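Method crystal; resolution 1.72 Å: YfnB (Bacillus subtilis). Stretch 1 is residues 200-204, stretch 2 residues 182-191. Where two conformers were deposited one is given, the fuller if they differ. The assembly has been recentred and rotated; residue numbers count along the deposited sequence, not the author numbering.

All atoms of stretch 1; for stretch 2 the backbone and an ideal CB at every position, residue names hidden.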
# COMPACT_ATOMS: atom_id res chain seq x y z
N THR A 200 14.73 -5.47 2.57
CA THR A 200 13.27 -5.53 2.38
C THR A 200 12.61 -6.67 3.16
O THR A 200 13.19 -7.77 3.31
CB THR A 200 12.94 -5.77 0.88
OG1 THR A 200 13.69 -6.89 0.42
CG2 THR A 200 13.31 -4.54 0.00
N CYS A 201 11.38 -6.42 3.61
CA CYS A 201 10.57 -7.44 4.31
C CYS A 201 9.21 -7.57 3.61
O CYS A 201 8.42 -6.64 3.63
CB CYS A 201 10.41 -7.06 5.78
SG CYS A 201 9.45 -8.31 6.70
N TRP A 202 8.98 -8.72 2.99
CA TRP A 202 7.77 -9.00 2.24
C TRP A 202 6.70 -9.58 3.17
O TRP A 202 6.86 -10.68 3.70
CB TRP A 202 8.10 -9.99 1.12
CG TRP A 202 6.94 -10.23 0.17
CD1 TRP A 202 5.93 -9.35 -0.11
CD2 TRP A 202 6.71 -11.39 -0.64
NE1 TRP A 202 5.07 -9.91 -1.05
CE2 TRP A 202 5.54 -11.16 -1.40
CE3 TRP A 202 7.39 -12.62 -0.79
CZ2 TRP A 202 5.02 -12.11 -2.28
CZ3 TRP A 202 6.89 -13.56 -1.70
CH2 TRP A 202 5.70 -13.29 -2.42
N MSE A 203 5.61 -8.82 3.33
CA MSE A 203 4.42 -9.27 4.04
C MSE A 203 3.63 -10.16 3.07
O MSE A 203 3.10 -9.68 2.06
CB MSE A 203 3.63 -8.03 4.47
CG MSE A 203 2.30 -8.32 5.13
SE MSE A 203 2.48 -9.35 6.77
CE MSE A 203 0.58 -9.29 7.33
N ASN A 204 3.59 -11.45 3.34
CA ASN A 204 2.95 -12.42 2.43
C ASN A 204 2.14 -13.46 3.22
O ASN A 204 2.46 -14.66 3.21
CB ASN A 204 4.01 -13.09 1.56
CG ASN A 204 3.41 -13.94 0.44
OD1 ASN A 204 2.25 -13.75 0.04
ND2 ASN A 204 4.17 -14.92 -0.03
N UNK A 182 9.14 -2.43 4.74
CA UNK A 182 8.21 -3.53 4.99
C UNK A 182 6.95 -3.29 4.15
O UNK A 182 6.32 -2.23 4.27
CB UNK A 182 7.87 -3.64 6.48
N UNK A 183 6.60 -4.24 3.31
CA UNK A 183 5.39 -4.07 2.48
C UNK A 183 4.98 -5.36 1.83
O UNK A 183 5.73 -6.37 1.82
CB UNK A 183 5.61 -3.01 1.40
N UNK A 184 3.76 -5.34 1.27
CA UNK A 184 3.18 -6.56 0.69
C UNK A 184 3.37 -6.67 -0.82
O UNK A 184 3.14 -7.75 -1.39
CB UNK A 184 1.69 -6.62 1.01
N UNK A 185 3.77 -5.57 -1.47
CA UNK A 185 3.90 -5.57 -2.94
C UNK A 185 5.32 -5.91 -3.40
O UNK A 185 6.27 -5.18 -3.12
CB UNK A 185 3.50 -4.20 -3.50
N UNK A 186 5.46 -7.02 -4.13
CA UNK A 186 6.76 -7.36 -4.72
C UNK A 186 7.26 -6.27 -5.66
O UNK A 186 8.46 -5.98 -5.70
CB UNK A 186 6.67 -8.69 -5.47
N UNK A 187 6.31 -5.68 -6.39
CA UNK A 187 6.65 -4.73 -7.43
C UNK A 187 6.89 -3.31 -6.94
O UNK A 187 7.74 -2.63 -7.52
CB UNK A 187 5.54 -4.71 -8.48
N UNK A 188 6.16 -2.85 -5.93
CA UNK A 188 6.32 -1.48 -5.44
C UNK A 188 7.30 -1.47 -4.30
O UNK A 188 8.20 -0.60 -4.26
CB UNK A 188 4.98 -0.88 -5.00
N UNK A 189 7.11 -2.39 -3.35
CA UNK A 189 7.88 -2.31 -2.07
C UNK A 189 9.18 -3.07 -2.12
O UNK A 189 10.25 -2.54 -1.77
CB UNK A 189 7.04 -2.85 -0.91
N UNK A 190 9.14 -4.32 -2.58
CA UNK A 190 10.34 -5.13 -2.53
C UNK A 190 11.30 -4.75 -3.65
O UNK A 190 12.46 -4.44 -3.39
CB UNK A 190 9.98 -6.62 -2.62
N UNK A 191 10.82 -4.69 -4.89
CA UNK A 191 11.64 -4.20 -5.99
C UNK A 191 12.09 -2.77 -5.70
O UNK A 191 13.25 -2.45 -5.90
CB UNK A 191 10.87 -4.27 -7.31

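Position 182 lies in a strand running parallel to stretch 1, bridged to C201, and its CB projects to the same sheet face as the C201 side chain. An extended backbone beside that thiol suits a beta-branched or other apolar residue. It is I182, whose CG1 packs 4.0 Å from C201 CB.

Position 183 pairs with W202. Its N donates to C201 O (3.0 Å) and its O accepts from M203 N (2.9 Å), bonds any residue except proline could make through its backbone. A CB here would point to the face that carries W202, and its phi/psi of -167/169 is fully extended, at the margin of what side chains favour, so a small residue is plausible. The deposited G183 has no side chain.

Position 184 follows the strand, in a loop. The carbonyl O lies 2.9 Å from W202 NE1, at the edge of the indole, and accepts its hydrogen bond. The CB points sideways, 3.5 Å from M203 O in its ideal place, and no pocket of stretch 1 encloses it, so many types are tolerated, including a polar one whose end turns away. It is D184, whose carboxylate leads away from stretch 1.

Position 185 points away and immediately precedes a helix, where Ser, Thr, Asp or Asn can cap free amides. S185 does so: its OG accepts from the N of 188 at 2.8 Å.

Position 186 opens the helix with its CB sideways, 4.9 Å from W202 NE1 when ideally placed. A flexible apolar chain such as Leu or Met could reach over the indole. L186, with chi1 m and chi2 t, sets CD2 3.5 Å from the centroid of the six-membered ring of W202, over its face, a CH-pi contact.

Positions 187 and 188 are out of reach, so any helix-compatible residue would do; they are T187 and A188.

At 189 the CB points toward stretch 1 but finds nothing within 5.5 Å. The free N of 185 lies on the same side, favouring an acceptor. D189 OD2 takes that hydrogen bond, 3.1 Å from S185 N.

Position 190 has its CB sideways, 4.7 Å from T200 CB and 5.4 Å from W202 CB. The gap calls for a branched or long apolar chain, Ile, Leu or Met. I190 sends CD1 to 3.9 Å from W202 CB and 3.7 Å from C201 O, while its CG2 lies 3.7 Å from T200 OG1.

Position 191 points away, tolerating a long polar chain. K191 folds back so that NZ donates to T187 O at 3.2 Å.

Stretch 2 (182-191) IGDSLTADIK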
# COMPACT_ATOMS: atom_id res chain seq x y z
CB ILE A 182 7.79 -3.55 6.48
CG1 ILE A 182 9.01 -3.64 7.42
CG2 ILE A 182 6.81 -4.75 6.75
CD1 ILE A 182 9.49 -2.28 7.95
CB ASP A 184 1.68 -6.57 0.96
CG ASP A 184 0.96 -5.54 0.15
OD1 ASP A 184 1.37 -4.36 0.19
OD2 ASP A 184 -0.02 -5.89 -0.52
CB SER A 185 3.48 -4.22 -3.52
OG SER A 185 3.85 -4.16 -4.91
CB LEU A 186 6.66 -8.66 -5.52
CG LEU A 186 6.48 -9.92 -4.69
CD1 LEU A 186 6.31 -11.09 -5.70
CD2 LEU A 186 7.72 -10.14 -3.86
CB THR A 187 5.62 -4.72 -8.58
OG1 THR A 187 4.32 -4.39 -8.08
CG2 THR A 187 5.54 -6.10 -9.27
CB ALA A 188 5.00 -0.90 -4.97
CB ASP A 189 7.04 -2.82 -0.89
CG ASP A 189 5.77 -2.03 -0.70
OD1 ASP A 189 5.84 -0.79 -0.68
OD2 ASP A 189 4.69 -2.69 -0.61
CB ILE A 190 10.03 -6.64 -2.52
CG1 ILE A 190 8.98 -6.98 -1.42
CG2 ILE A 190 11.30 -7.44 -2.36
CD1 ILE A 190 9.36 -6.50 0.04
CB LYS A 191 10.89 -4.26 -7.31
CG LYS A 191 11.73 -3.82 -8.53
CD LYS A 191 10.77 -3.18 -9.58
CE LYS A 191 9.94 -4.20 -10.33
NZ LYS A 191 8.48 -3.76 -10.42
O HOH W 1 1.74 -10.26 -0.26
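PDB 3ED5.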